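Local coordinates for protein nidogen-1 (Mus musculus, PDB 1GL4) that links components of the basement membrane, binding laminin, collagen IV and perlecan, here as the fragment with an EGF-like module and the G2 beta-barrel, at residues G147-K152 / G172-I177; V140-H145 / H223-R228. All blocks are in the same frame, centred on the assembly; numbering follows the deposited sequence.

Contact 1 (G147-K152 / G172-I177)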
loop_
_atom_site.group_PDB
_atom_site.type_symbol
_atom_site.label_atom_id
_atom_site.label_comp_id
_atom_site.label_asym_id
_atom_site.label_seq_id
_atom_site.Cartn_x
_atom_site.Cartn_y
_atom_site.Cartn_z
ATOM N N GLY A 147 -23.920 11.310 -6.700
ATOM C CA GLY A 147 -23.526 10.692 -5.444
ATOM C C GLY A 147 -22.052 10.712 -5.091
ATOM O O GLY A 147 -21.310 11.600 -5.506
ATOM N N LYS A 148 -21.629 9.714 -4.320
ATOM C CA LYS A 148 -20.241 9.607 -3.891
ATOM C C LYS A 148 -19.980 8.227 -3.309
ATOM O O LYS A 148 -20.907 7.447 -3.086
ATOM C CB LYS A 148 -19.941 10.664 -2.826
ATOM C CG LYS A 148 -20.775 10.515 -1.555
ATOM C CD LYS A 148 -20.484 11.643 -0.572
ATOM C CE LYS A 148 -21.336 11.528 0.687
ATOM N NZ LYS A 148 -21.084 12.674 1.617
ATOM N N LEU A 149 -18.712 7.915 -3.078
ATOM C CA LEU A 149 -18.365 6.634 -2.482
ATOM C C LEU A 149 -17.802 6.891 -1.086
ATOM O O LEU A 149 -16.947 7.768 -0.902
ATOM C CB LEU A 149 -17.319 5.899 -3.323
ATOM C CG LEU A 149 -16.933 4.527 -2.743
ATOM C CD1 LEU A 149 -18.106 3.555 -2.888
ATOM C CD2 LEU A 149 -15.721 3.983 -3.466
ATOM N N VAL A 150 -18.282 6.128 -0.108
ATOM C CA VAL A 150 -17.824 6.263 1.268
ATOM C C VAL A 150 -17.002 5.046 1.676
ATOM O O VAL A 150 -17.406 3.907 1.448
ATOM C CB VAL A 150 -19.012 6.405 2.249
ATOM C CG1 VAL A 150 -18.509 6.379 3.684
ATOM C CG2 VAL A 150 -19.762 7.697 1.971
ATOM N N LEU A 151 -15.852 5.301 2.289
ATOM C CA LEU A 151 -14.957 4.237 2.733
ATOM C C LEU A 151 -14.667 4.333 4.226
ATOM O O LEU A 151 -14.458 5.428 4.755
ATOM C CB LEU A 151 -13.639 4.317 1.954
ATOM C CG LEU A 151 -12.449 3.459 2.406
ATOM C CD1 LEU A 151 -11.477 3.315 1.250
ATOM C CD2 LEU A 151 -11.753 4.082 3.611
ATOM N N LYS A 152 -14.676 3.188 4.904
ATOM C CA LYS A 152 -14.352 3.144 6.327
ATOM C C LYS A 152 -13.391 1.985 6.550
ATOM O O LYS A 152 -13.671 0.850 6.159
ATOM C CB LYS A 152 -15.600 2.947 7.193
ATOM C CG LYS A 152 -15.285 2.975 8.686
ATOM C CD LYS A 152 -16.542 3.072 9.541
ATOM C CE LYS A 152 -16.182 3.267 11.010
ATOM N NZ LYS A 152 -17.387 3.451 11.876
ATOM N N GLY A 172 -21.592 3.141 -1.757
ATOM C CA GLY A 172 -21.915 4.324 -2.530
ATOM C C GLY A 172 -22.015 4.068 -4.018
ATOM O O GLY A 172 -22.297 2.952 -4.451
ATOM N N ARG A 173 -21.766 5.108 -4.807
ATOM C CA ARG A 173 -21.859 5.008 -6.258
ATOM C C ARG A 173 -20.583 5.481 -6.950
ATOM O O ARG A 173 -19.967 6.463 -6.533
ATOM C CB ARG A 173 -23.055 5.845 -6.742
ATOM C CG ARG A 173 -23.280 5.871 -8.263
ATOM C CD ARG A 173 -24.512 6.712 -8.616
ATOM N NE ARG A 173 -25.729 6.217 -7.969
ATOM C CZ ARG A 173 -26.460 5.198 -8.413
ATOM N NH1 ARG A 173 -26.114 4.553 -9.522
ATOM N NH2 ARG A 173 -27.531 4.805 -7.733
ATOM N N VAL A 174 -20.183 4.763 -7.996
ATOM C CA VAL A 174 -19.004 5.121 -8.786
ATOM C C VAL A 174 -19.379 5.087 -10.263
ATOM O O VAL A 174 -20.279 4.342 -10.666
ATOM C CB VAL A 174 -17.825 4.137 -8.565
ATOM C CG1 VAL A 174 -17.386 4.158 -7.095
ATOM C CG2 VAL A 174 -18.229 2.729 -8.989
ATOM N N PRO A 175 -18.704 5.904 -11.091
ATOM C CA PRO A 175 -18.987 5.941 -12.531
ATOM C C PRO A 175 -18.596 4.601 -13.163
ATOM O O PRO A 175 -17.724 3.894 -12.651
ATOM C CB PRO A 175 -18.100 7.082 -13.038
ATOM C CG PRO A 175 -17.829 7.921 -11.813
ATOM C CD PRO A 175 -17.671 6.890 -10.728
ATOM N N GLN A 176 -19.231 4.256 -14.276
ATOM C CA GLN A 176 -18.924 2.997 -14.946
ATOM C C GLN A 176 -17.719 3.098 -15.871
ATOM O O GLN A 176 -17.600 4.041 -16.658
ATOM C CB GLN A 176 -20.122 2.525 -15.762
ATOM C CG GLN A 176 -19.895 1.203 -16.473
ATOM C CD GLN A 176 -21.072 0.818 -17.337
ATOM O OE1 GLN A 176 -21.353 1.464 -18.351
ATOM N NE2 GLN A 176 -21.779 -0.229 -16.936
ATOM N N ILE A 177 -16.828 2.120 -15.763
ATOM C CA ILE A 177 -15.650 2.043 -16.615
ATOM C C ILE A 177 -15.882 0.832 -17.517
ATOM O O ILE A 177 -16.269 -0.236 -17.041
ATOM C CB ILE A 177 -14.364 1.874 -15.770
ATOM C CG1 ILE A 177 -13.998 3.222 -15.151
ATOM C CG2 ILE A 177 -13.222 1.351 -16.630
ATOM C CD1 ILE A 177 -12.697 3.242 -14.436
#
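Leu149 leans on the corner that segment 172-177 makes at Gly172. Its CB is just within touch of Val174, 4.2 Å from CG1. CG stands anti to the backbone N (chi1 -179°), beside the carbonyl carbon; from it CD1 lies against the main chain of Gly172, 3.7 Å from its N, and CD2 meets Val174 CG1 at 4.0 Å. Gly172 and Leu149 are an antiparallel non-hydrogen-bonded pair with CA atoms 4.2 Å apart. That is tight: a CB on Gly172 would run into Lys148 O and Leu149 CA. Beyond the corner one direct bond ties the strands, Arg173 N to Lys148 O at 3.0 Å. It is fairly straight at the hydrogen, but the donor sits well above the carbonyl plane. Gly172 CA also rests on the same oxygen. The long side chains turn elsewhere, Lys148 to Glu139 and the Arg173 guanidinium to the carbonyls of Gly63 and Ser65. In the barrel wall, strand 149-156 lies between strand 133-142, where Leu149 meets Val140, and strand 164-171, which leads into the corner. Past it, strand 173-174 runs parallel to strand 49-62, with Val174 against Ile60 and Arg173 against Phe61.

Contact 2 (V140-H145 / H223-R228); sequences VTFLGH and HIYQWR
Val140 packs over one face of the Trp227 indole: its CB stands 3.7 Å from the centroid of the six-membered ring, only 4° off the normal, a clear CH-pi contact. CG2, anti to the backbone N, covers the same face nearer the five-membered ring, 3.6 Å from CE2, and the same methyl also touches Tyr225 CD1. The tyrosine ring in turn carries Trp227 NE1 over the centre of one face. Next along, Phe142 and Tyr225 lie side by side with their planes at 55°, CE2 of Phe142 touching CD1 of Tyr225, while Tyr225 CB sits over a face of the phenylalanine. These buried side chains share the face of the sheet that meets Leu105.

Beneath these side chains the two strands run as an antiparallel pair. Thr141 and Gln226 exchange two N-H...O=C bonds, and Leu143 N reaches Ile224 O. Beside the turn from Phe142 to His145, a water bridges Leu143 O and Ile224 N, and Leu143 CD1 packs on Ile224 CG2.

On the other face, Thr141 OG1 is gripped end-on by Arg228, 3.0 Å from both NH1 and NH2 and close to the guanidinium plane. NH1 also bonds Gln226 OE1 at 2.9 Å, on a lone pair, and NH2 forms a salt bridge with Glu139. A leucine in place of Arg228 would probably leave Thr141 OG1 without its two guanidinium donors, take a charged mate from Glu139 and let the Gln226 amide turn. With both guanidinium nitrogens donating to OG1, the hydroxyl proton of Thr141 is likely to point elsewhere. The contact thus has an aromatic and apolar face of buried side chains, a polar one at Thr141, Gln226 and Arg228, and a small exposed apolar pair, Leu143 and Ile224, beside the turn.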
loop_
_atom_site.group_PDB
_atom_site.type_symbol
_atom_site.label_atom_id
_atom_site.label_comp_id
_atom_site.label_asym_id
_atom_site.label_seq_id
_atom_site.Cartn_x
_atom_site.Cartn_y
_atom_site.Cartn_z
ATOM N N VAL A 140 -15.059 9.994 -1.567
ATOM C CA VAL A 140 -14.564 10.400 -2.872
ATOM C C VAL A 140 -15.725 10.824 -3.764
ATOM O O VAL A 140 -16.721 10.108 -3.900
ATOM C CB VAL A 140 -13.755 9.267 -3.562
ATOM C CG1 VAL A 140 -14.627 8.047 -3.781
ATOM C CG2 VAL A 140 -13.194 9.762 -4.882
ATOM N N THR A 141 -15.603 12.012 -4.343
ATOM C CA THR A 141 -16.617 12.539 -5.241
ATOM C C THR A 141 -16.007 12.584 -6.633
ATOM O O THR A 141 -14.900 13.099 -6.806
ATOM C CB THR A 141 -17.030 13.982 -4.863
ATOM O OG1 THR A 141 -17.566 14.006 -3.534
ATOM C CG2 THR A 141 -18.095 14.493 -5.827
ATOM N N PHE A 142 -16.707 12.014 -7.613
ATOM C CA PHE A 142 -16.237 12.036 -8.997
ATOM C C PHE A 142 -16.961 13.226 -9.622
ATOM O O PHE A 142 -18.183 13.199 -9.800
ATOM C CB PHE A 142 -16.611 10.739 -9.730
ATOM C CG PHE A 142 -15.933 9.508 -9.183
ATOM C CD1 PHE A 142 -16.334 8.949 -7.971
ATOM C CD2 PHE A 142 -14.894 8.900 -9.887
ATOM C CE1 PHE A 142 -15.711 7.801 -7.465
ATOM C CE2 PHE A 142 -14.264 7.750 -9.388
ATOM C CZ PHE A 142 -14.679 7.202 -8.171
ATOM N N LEU A 143 -16.211 14.274 -9.939
ATOM C CA LEU A 143 -16.798 15.488 -10.495
ATOM C C LEU A 143 -17.611 15.262 -11.768
ATOM O O LEU A 143 -17.122 14.695 -12.741
ATOM C CB LEU A 143 -15.700 16.530 -10.749
ATOM C CG LEU A 143 -14.739 16.801 -9.582
ATOM C CD1 LEU A 143 -13.954 18.078 -9.873
ATOM C CD2 LEU A 143 -15.507 16.942 -8.274
ATOM N N GLY A 144 -18.864 15.708 -11.740
ATOM C CA GLY A 144 -19.739 15.557 -12.891
ATOM C C GLY A 144 -20.623 14.323 -12.826
ATOM O O GLY A 144 -21.458 14.105 -13.701
ATOM N N HIS A 145 -20.450 13.515 -11.784
ATOM C CA HIS A 145 -21.236 12.294 -11.622
ATOM C C HIS A 145 -22.023 12.303 -10.305
ATOM O O HIS A 145 -21.584 12.888 -9.325
ATOM C CB HIS A 145 -20.293 11.089 -11.698
ATOM C CG HIS A 145 -19.533 11.014 -12.985
ATOM N ND1 HIS A 145 -20.119 10.637 -14.174
ATOM C CD2 HIS A 145 -18.248 11.321 -13.281
ATOM C CE1 HIS A 145 -19.229 10.716 -15.148
ATOM N NE2 HIS A 145 -18.085 11.128 -14.632
ATOM N N HIS A 223 -10.579 12.208 -16.297
ATOM C CA HIS A 223 -11.673 12.517 -15.389
ATOM C C HIS A 223 -11.065 12.992 -14.074
ATOM O O HIS A 223 -9.897 12.724 -13.797
ATOM C CB HIS A 223 -12.554 11.279 -15.199
ATOM C CG HIS A 223 -13.160 10.783 -16.478
ATOM N ND1 HIS A 223 -14.212 11.420 -17.099
ATOM C CD2 HIS A 223 -12.798 9.768 -17.299
ATOM C CE1 HIS A 223 -14.470 10.823 -18.250
ATOM N NE2 HIS A 223 -13.624 9.818 -18.397
ATOM N N ILE A 224 -11.851 13.702 -13.276
ATOM C CA ILE A 224 -11.361 14.257 -12.016
ATOM C C ILE A 224 -12.162 13.801 -10.804
ATOM O O ILE A 224 -13.376 13.639 -10.885
ATOM C CB ILE A 224 -11.442 15.802 -12.041
ATOM C CG1 ILE A 224 -10.760 16.345 -13.294
ATOM C CG2 ILE A 224 -10.810 16.389 -10.775
ATOM C CD1 ILE A 224 -11.120 17.793 -13.607
ATOM N N TYR A 225 -11.478 13.586 -9.683
ATOM C CA TYR A 225 -12.169 13.233 -8.447
ATOM C C TYR A 225 -11.503 13.881 -7.247
ATOM O O TYR A 225 -10.327 14.250 -7.298
ATOM C CB TYR A 225 -12.321 11.706 -8.253
ATOM C CG TYR A 225 -11.089 10.807 -8.317
ATOM C CD1 TYR A 225 -11.241 9.425 -8.248
ATOM C CD2 TYR A 225 -9.797 11.314 -8.464
ATOM C CE1 TYR A 225 -10.156 8.564 -8.323
ATOM C CE2 TYR A 225 -8.692 10.450 -8.539
ATOM C CZ TYR A 225 -8.889 9.073 -8.468
ATOM O OH TYR A 225 -7.830 8.194 -8.560
ATOM N N GLN A 226 -12.276 14.063 -6.182
ATOM C CA GLN A 226 -11.765 14.685 -4.970
ATOM C C GLN A 226 -11.784 13.709 -3.807
ATOM O O GLN A 226 -12.831 13.147 -3.475
ATOM C CB GLN A 226 -12.603 15.911 -4.591
ATOM C CG GLN A 226 -12.071 16.644 -3.357
ATOM C CD GLN A 226 -12.988 17.759 -2.883
ATOM O OE1 GLN A 226 -14.084 17.508 -2.378
ATOM N NE2 GLN A 226 -12.543 19.000 -3.046
ATOM N N TRP A 227 -10.621 13.517 -3.195
ATOM C CA TRP A 227 -10.491 12.631 -2.044
ATOM C C TRP A 227 -10.476 13.437 -0.744
ATOM O O TRP A 227 -9.767 14.435 -0.631
ATOM C CB TRP A 227 -9.210 11.799 -2.151
ATOM C CG TRP A 227 -9.357 10.664 -3.094
ATOM C CD1 TRP A 227 -9.152 10.683 -4.445
ATOM C CD2 TRP A 227 -9.854 9.360 -2.780
ATOM N NE1 TRP A 227 -9.498 9.470 -4.993
ATOM C CE2 TRP A 227 -9.934 8.639 -3.993
ATOM C CE3 TRP A 227 -10.246 8.730 -1.592
ATOM C CZ2 TRP A 227 -10.392 7.317 -4.051
ATOM C CZ3 TRP A 227 -10.704 7.414 -1.650
ATOM C CH2 TRP A 227 -10.773 6.725 -2.871
ATOM N N ARG A 228 -11.271 12.999 0.225
ATOM C CA ARG A 228 -11.362 13.669 1.521
ATOM C C ARG A 228 -11.248 12.595 2.605
ATOM O O ARG A 228 -11.968 11.604 2.558
ATOM C CB ARG A 228 -12.712 14.388 1.639
ATOM C CG ARG A 228 -13.004 15.386 0.513
ATOM C CD ARG A 228 -14.355 16.094 0.710
ATOM N NE ARG A 228 -15.492 15.179 0.599
ATOM C CZ ARG A 228 -15.972 14.710 -0.550
ATOM N NH1 ARG A 228 -15.423 15.065 -1.708
ATOM N NH2 ARG A 228 -17.002 13.875 -0.544
HETATM O O HOH W 1 -14.334 14.650 -14.139
HETATM O O HOH W 2 -16.115 12.391 -15.718
#

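How the contacts relate
Strands 133-142 and 149-156 follow each other in the chain and pair in the barrel wall, so contacts 1 and 2 are the two flanks of one hairpin, their centres about 9 Å apart. A probable hydrogen bond joins them, Val140 N to Leu149 O at 3.0 Å. Pro175 of contact 1 also packs on contact 2, its CD 3.5 Å from Phe142 CG, and its ring reaches His145. Glu139 serves both, taking Lys148 from one and Arg228 from the other. Contact 1 is nested within the loop that contact 2 closes. Neither touches the perlecan-binding residues His77, Tyr79 and Arg268 or the zinc ligands Asp159, His161 and His163, which lie on the chain between the segments of contact 1.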